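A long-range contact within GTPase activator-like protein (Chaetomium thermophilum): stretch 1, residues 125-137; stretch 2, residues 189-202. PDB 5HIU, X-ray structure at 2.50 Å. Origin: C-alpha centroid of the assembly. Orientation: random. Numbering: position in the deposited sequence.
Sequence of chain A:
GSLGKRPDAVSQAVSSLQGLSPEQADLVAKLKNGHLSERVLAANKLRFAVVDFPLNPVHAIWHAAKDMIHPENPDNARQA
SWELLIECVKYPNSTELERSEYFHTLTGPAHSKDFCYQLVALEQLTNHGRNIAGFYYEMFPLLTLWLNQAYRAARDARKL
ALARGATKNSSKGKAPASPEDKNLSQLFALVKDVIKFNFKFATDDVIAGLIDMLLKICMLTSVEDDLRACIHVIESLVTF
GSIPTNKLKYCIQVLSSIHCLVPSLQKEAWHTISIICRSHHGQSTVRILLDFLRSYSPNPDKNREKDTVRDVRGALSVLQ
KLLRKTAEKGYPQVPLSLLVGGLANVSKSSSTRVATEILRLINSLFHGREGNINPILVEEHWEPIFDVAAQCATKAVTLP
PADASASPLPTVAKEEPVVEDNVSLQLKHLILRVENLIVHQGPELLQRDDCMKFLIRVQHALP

Stretch 1 125-137: LTNHGRNIAGFYY
Stretch 2 (189-202) ALVKDVIKFNFKFA

Stretch 2 enters as a helix already under way at Ala189 and passes into a 3-10 segment, Phe199 to Phe201. In stretch 1 Asn127 is the first residue to leave helical phi/psi, and the chain continues as loop, Asn127, His128 and Gly129 all having positive phi (66/51, 62/41 and 96/-1). The register is set by CA pairs: Gly129 with Val194 at 4.3 Å, Arg130 with Phe197 at 5.3 Å, Tyr136 with Phe201 at 6.0 Å. Both chains thus advance in the same sense along the contact, which buries 643 Å² summed over both sides.

Leu190 (t, chi2 63°) starts the contact. Its CB points sideways, but the end of the side chain comes nearer, placing CD1 4.1 Å from Gly129 N and 4.2 Å from Thr126 OG1. Thr126 (p) in turn accepts a hydrogen bond at OG1 from Gly129 N, 3.0 Å, and Asn131 N donates to Thr126 O, 2.7 Å, so the loop is folded back on the helix end.

Asp193 (m) directs CB toward the loop, 3.1 Å from His128 O. Val194 (t) lays CG2 3.5 Å from Gly129 CA. Glycine is required here twice over: an ideal CB would lie 3.0 Å from both Val194 N and Asp193 CB, and phi/psi of 96/-1 would jam it against the preceding carbonyl.

Phe197 (m, chi2 -69°) points toward stretch 1 and offers a ring face to Arg130. Arg130 (m, t, t, chi4 -93°) lies extended across it: CG is 3.7 Å from the ring centroid, 16° off the normal, a CH-pi contact, while NH1 reaches to 3.2 Å from CZ of Phe197, which sits over a guanidinium face. The methylenes of Arg130 pack on the aromatic face, while the charged guanidinium suits an exposed residue.

Asn198 (m, chi2 -56°; phi/psi -152/35) supplies the polar link. Its ND2 donates to Gly129 O at 2.9 Å (132°) and, weakly, to Arg130 O at 3.0 Å (148°). A buried amide thereby satisfies two consecutive loop carbonyls. Ile132 (p, t) packs CG2 3.6 Å from the same Asn198 ND2.

Phe201 (m, chi2 -72°) loses the most surface, 108 Å². Ile132 CD1 approaches its CD2 at 4.0 Å. After the type II turn from Ile132 to Phe135, closed by Phe135 N to Ile132 O at 3.1 Å, Tyr136 (m) brings CD1 over a face of the Phe201 ring, 3.2 Å from CZ; centroids are 4.5 Å apart and planes inclined 47°. Tyr137 (m) places OH at the ring edge, 4.3 Å from Phe201 CD1.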

# COMPACT_ATOMS: atom_id res chain seq x y z
N LEU A 125 17.66 -15.41 -9.27
CA LEU A 125 17.24 -16.81 -9.23
C LEU A 125 15.83 -16.93 -9.78
O LEU A 125 15.53 -17.83 -10.57
CB LEU A 125 17.29 -17.37 -7.80
CG LEU A 125 16.97 -18.85 -7.63
CD1 LEU A 125 18.00 -19.68 -8.37
CD2 LEU A 125 16.87 -19.30 -6.18
N THR A 126 14.97 -16.02 -9.36
CA THR A 126 13.56 -16.06 -9.73
C THR A 126 13.27 -15.37 -11.06
O THR A 126 12.16 -15.50 -11.58
CB THR A 126 12.69 -15.40 -8.65
OG1 THR A 126 13.09 -14.03 -8.50
CG2 THR A 126 12.85 -16.11 -7.32
N ASN A 127 14.25 -14.63 -11.60
CA ASN A 127 14.05 -13.85 -12.81
C ASN A 127 13.05 -12.73 -12.54
O ASN A 127 12.08 -12.56 -13.26
CB ASN A 127 13.57 -14.74 -13.96
CG ASN A 127 13.36 -13.98 -15.25
OD1 ASN A 127 14.05 -13.02 -15.54
ND2 ASN A 127 12.42 -14.44 -16.03
N HIS A 128 13.29 -11.99 -11.48
CA HIS A 128 12.40 -10.90 -11.05
C HIS A 128 11.02 -11.41 -10.68
O HIS A 128 10.03 -10.79 -10.99
CB HIS A 128 12.36 -9.79 -12.10
CG HIS A 128 13.71 -9.24 -12.42
ND1 HIS A 128 14.35 -8.34 -11.60
CD2 HIS A 128 14.58 -9.54 -13.41
CE1 HIS A 128 15.54 -8.07 -12.09
NE2 HIS A 128 15.71 -8.79 -13.20
N GLY A 129 10.98 -12.54 -10.01
CA GLY A 129 9.77 -13.00 -9.33
C GLY A 129 8.96 -13.95 -10.16
O GLY A 129 7.94 -14.44 -9.70
N ARG A 130 9.44 -14.23 -11.37
CA ARG A 130 8.69 -15.00 -12.36
C ARG A 130 8.73 -16.46 -12.07
O ARG A 130 7.74 -17.13 -12.25
CB ARG A 130 9.25 -14.77 -13.76
CG ARG A 130 8.98 -13.37 -14.27
CD ARG A 130 9.60 -13.14 -15.63
NE ARG A 130 9.36 -11.79 -16.12
CZ ARG A 130 8.33 -11.42 -16.89
NH1 ARG A 130 7.41 -12.29 -17.32
NH2 ARG A 130 8.23 -10.15 -17.24
N ASN A 131 9.89 -16.95 -11.65
CA ASN A 131 10.12 -18.38 -11.46
C ASN A 131 10.60 -18.70 -10.06
O ASN A 131 11.66 -18.27 -9.66
CB ASN A 131 11.15 -18.89 -12.46
CG ASN A 131 11.45 -20.38 -12.29
OD1 ASN A 131 10.74 -21.11 -11.59
ND2 ASN A 131 12.51 -20.83 -12.92
N ILE A 132 9.80 -19.44 -9.32
CA ILE A 132 10.12 -19.82 -7.96
C ILE A 132 10.03 -21.34 -7.78
O ILE A 132 9.83 -21.85 -6.65
CB ILE A 132 9.21 -19.09 -6.95
CG1 ILE A 132 7.77 -19.62 -6.99
CG2 ILE A 132 9.22 -17.61 -7.25
CD1 ILE A 132 6.97 -19.27 -5.75
N ALA A 133 10.17 -22.06 -8.89
CA ALA A 133 10.24 -23.50 -8.85
C ALA A 133 11.45 -23.94 -8.03
O ALA A 133 12.59 -23.42 -8.19
CB ALA A 133 10.32 -24.06 -10.26
N GLY A 134 11.17 -24.89 -7.12
CA GLY A 134 12.16 -25.37 -6.16
C GLY A 134 11.94 -24.85 -4.76
O GLY A 134 12.45 -25.43 -3.78
N PHE A 135 11.23 -23.74 -4.66
CA PHE A 135 10.92 -23.10 -3.39
C PHE A 135 9.55 -22.40 -3.49
O PHE A 135 9.28 -21.44 -2.79
CB PHE A 135 12.06 -22.14 -2.98
CG PHE A 135 12.59 -21.30 -4.12
CD1 PHE A 135 13.46 -21.83 -5.06
CD2 PHE A 135 12.21 -19.98 -4.26
CE1 PHE A 135 13.94 -21.07 -6.11
CE2 PHE A 135 12.68 -19.20 -5.31
CZ PHE A 135 13.55 -19.75 -6.24
N TYR A 136 8.69 -22.93 -4.36
CA TYR A 136 7.26 -22.58 -4.40
C TYR A 136 6.70 -22.16 -3.05
O TYR A 136 6.15 -21.07 -2.89
CB TYR A 136 6.47 -23.79 -4.89
CG TYR A 136 6.70 -24.16 -6.33
CD1 TYR A 136 6.19 -23.38 -7.35
CD2 TYR A 136 7.41 -25.30 -6.67
CE1 TYR A 136 6.38 -23.71 -8.68
CE2 TYR A 136 7.60 -25.65 -8.00
CZ TYR A 136 7.08 -24.84 -8.99
OH TYR A 136 7.26 -25.15 -10.30
N TYR A 137 6.89 -23.03 -2.07
CA TYR A 137 6.22 -22.87 -0.80
C TYR A 137 7.05 -22.15 0.24
O TYR A 137 6.53 -21.83 1.30
CB TYR A 137 5.74 -24.24 -0.30
CG TYR A 137 4.48 -24.60 -1.06
CD1 TYR A 137 3.30 -23.92 -0.80
CD2 TYR A 137 4.48 -25.54 -2.08
CE1 TYR A 137 2.14 -24.18 -1.50
CE2 TYR A 137 3.33 -25.81 -2.80
CZ TYR A 137 2.16 -25.12 -2.50
OH TYR A 137 0.97 -25.35 -3.17
N ALA A 189 9.73 -3.94 -4.85
CA ALA A 189 9.59 -4.30 -6.27
C ALA A 189 9.50 -5.82 -6.40
O ALA A 189 8.64 -6.32 -7.10
CB ALA A 189 10.74 -3.75 -7.10
N LEU A 190 10.35 -6.55 -5.69
CA LEU A 190 10.36 -8.02 -5.79
C LEU A 190 9.09 -8.64 -5.27
O LEU A 190 8.63 -9.63 -5.81
CB LEU A 190 11.55 -8.62 -5.04
CG LEU A 190 11.83 -10.10 -5.26
CD1 LEU A 190 12.19 -10.36 -6.70
CD2 LEU A 190 12.96 -10.55 -4.36
N VAL A 191 8.55 -8.08 -4.21
CA VAL A 191 7.34 -8.61 -3.60
C VAL A 191 6.16 -8.37 -4.55
O VAL A 191 5.32 -9.25 -4.75
CB VAL A 191 7.04 -7.93 -2.25
CG1 VAL A 191 5.71 -8.37 -1.72
CG2 VAL A 191 8.11 -8.22 -1.24
N LYS A 192 6.09 -7.18 -5.13
CA LYS A 192 5.10 -6.88 -6.16
C LYS A 192 5.15 -7.92 -7.30
O LYS A 192 4.12 -8.43 -7.72
CB LYS A 192 5.35 -5.46 -6.68
CG LYS A 192 4.32 -4.90 -7.63
CD LYS A 192 4.88 -3.69 -8.38
CE LYS A 192 4.08 -3.36 -9.64
NZ LYS A 192 4.52 -2.08 -10.28
N ASP A 193 6.34 -8.27 -7.78
CA ASP A 193 6.47 -9.17 -8.93
C ASP A 193 6.17 -10.63 -8.63
O ASP A 193 5.66 -11.38 -9.48
CB ASP A 193 7.87 -9.07 -9.50
CG ASP A 193 8.15 -7.70 -10.08
OD1 ASP A 193 7.19 -6.91 -10.20
OD2 ASP A 193 9.31 -7.42 -10.43
N VAL A 194 6.49 -11.05 -7.40
CA VAL A 194 6.25 -12.41 -7.01
C VAL A 194 4.75 -12.60 -6.91
O VAL A 194 4.23 -13.62 -7.32
CB VAL A 194 7.02 -12.75 -5.74
CG1 VAL A 194 6.62 -14.12 -5.22
CG2 VAL A 194 8.52 -12.76 -6.05
N ILE A 195 4.05 -11.59 -6.41
CA ILE A 195 2.59 -11.60 -6.34
C ILE A 195 2.01 -11.72 -7.75
O ILE A 195 1.16 -12.56 -8.02
CB ILE A 195 2.06 -10.37 -5.59
CG1 ILE A 195 2.21 -10.60 -4.08
CG2 ILE A 195 0.59 -10.14 -5.89
CD1 ILE A 195 2.07 -9.37 -3.21
N LYS A 196 2.52 -10.90 -8.65
CA LYS A 196 2.03 -10.87 -10.02
C LYS A 196 2.12 -12.24 -10.65
O LYS A 196 1.12 -12.75 -11.16
CB LYS A 196 2.81 -9.85 -10.85
CG LYS A 196 2.41 -9.84 -12.30
CD LYS A 196 2.74 -8.56 -13.03
CE LYS A 196 2.64 -8.78 -14.54
NZ LYS A 196 2.74 -7.54 -15.37
N PHE A 197 3.31 -12.83 -10.60
CA PHE A 197 3.58 -14.09 -11.31
C PHE A 197 3.31 -15.39 -10.55
O PHE A 197 3.22 -16.42 -11.17
CB PHE A 197 5.03 -14.12 -11.79
CG PHE A 197 5.33 -13.07 -12.82
CD1 PHE A 197 4.78 -13.15 -14.08
CD2 PHE A 197 6.15 -11.98 -12.51
CE1 PHE A 197 5.04 -12.17 -15.03
CE2 PHE A 197 6.42 -11.00 -13.46
CZ PHE A 197 5.87 -11.10 -14.72
N ASN A 198 3.14 -15.35 -9.23
CA ASN A 198 3.15 -16.59 -8.45
C ASN A 198 2.34 -16.51 -7.18
O ASN A 198 2.70 -17.12 -6.16
CB ASN A 198 4.61 -16.95 -8.07
CG ASN A 198 5.38 -17.55 -9.21
OD1 ASN A 198 4.96 -18.53 -9.77
ND2 ASN A 198 6.50 -16.97 -9.55
N PHE A 199 1.24 -15.77 -7.22
CA PHE A 199 0.36 -15.66 -6.07
C PHE A 199 -0.33 -16.98 -5.68
O PHE A 199 -0.65 -17.18 -4.51
CB PHE A 199 -0.71 -14.58 -6.27
CG PHE A 199 -1.61 -14.45 -5.08
CD1 PHE A 199 -1.18 -13.75 -3.96
CD2 PHE A 199 -2.80 -15.11 -5.04
CE1 PHE A 199 -1.98 -13.66 -2.84
CE2 PHE A 199 -3.60 -15.03 -3.92
CZ PHE A 199 -3.20 -14.31 -2.82
N LYS A 200 -0.56 -17.87 -6.63
CA LYS A 200 -1.18 -19.16 -6.30
C LYS A 200 -0.43 -19.93 -5.21
O LYS A 200 -1.05 -20.65 -4.44
CB LYS A 200 -1.29 -20.05 -7.54
CG LYS A 200 0.04 -20.54 -8.09
CD LYS A 200 -0.16 -21.31 -9.38
CE LYS A 200 -0.70 -22.70 -9.12
NZ LYS A 200 -0.93 -23.38 -10.41
N PHE A 201 0.89 -19.76 -5.12
CA PHE A 201 1.70 -20.42 -4.09
C PHE A 201 1.74 -19.67 -2.76
O PHE A 201 2.45 -20.07 -1.81
CB PHE A 201 3.11 -20.64 -4.59
CG PHE A 201 3.15 -21.33 -5.91
CD1 PHE A 201 2.83 -22.67 -6.01
CD2 PHE A 201 3.50 -20.63 -7.06
CE1 PHE A 201 2.87 -23.30 -7.22
CE2 PHE A 201 3.54 -21.26 -8.28
CZ PHE A 201 3.22 -22.61 -8.36
N ALA A 202 0.98 -18.59 -2.70
CA ALA A 202 0.79 -17.87 -1.47
C ALA A 202 -0.40 -18.47 -0.77
O ALA A 202 -1.52 -18.42 -1.28
CB ALA A 202 0.54 -16.40 -1.75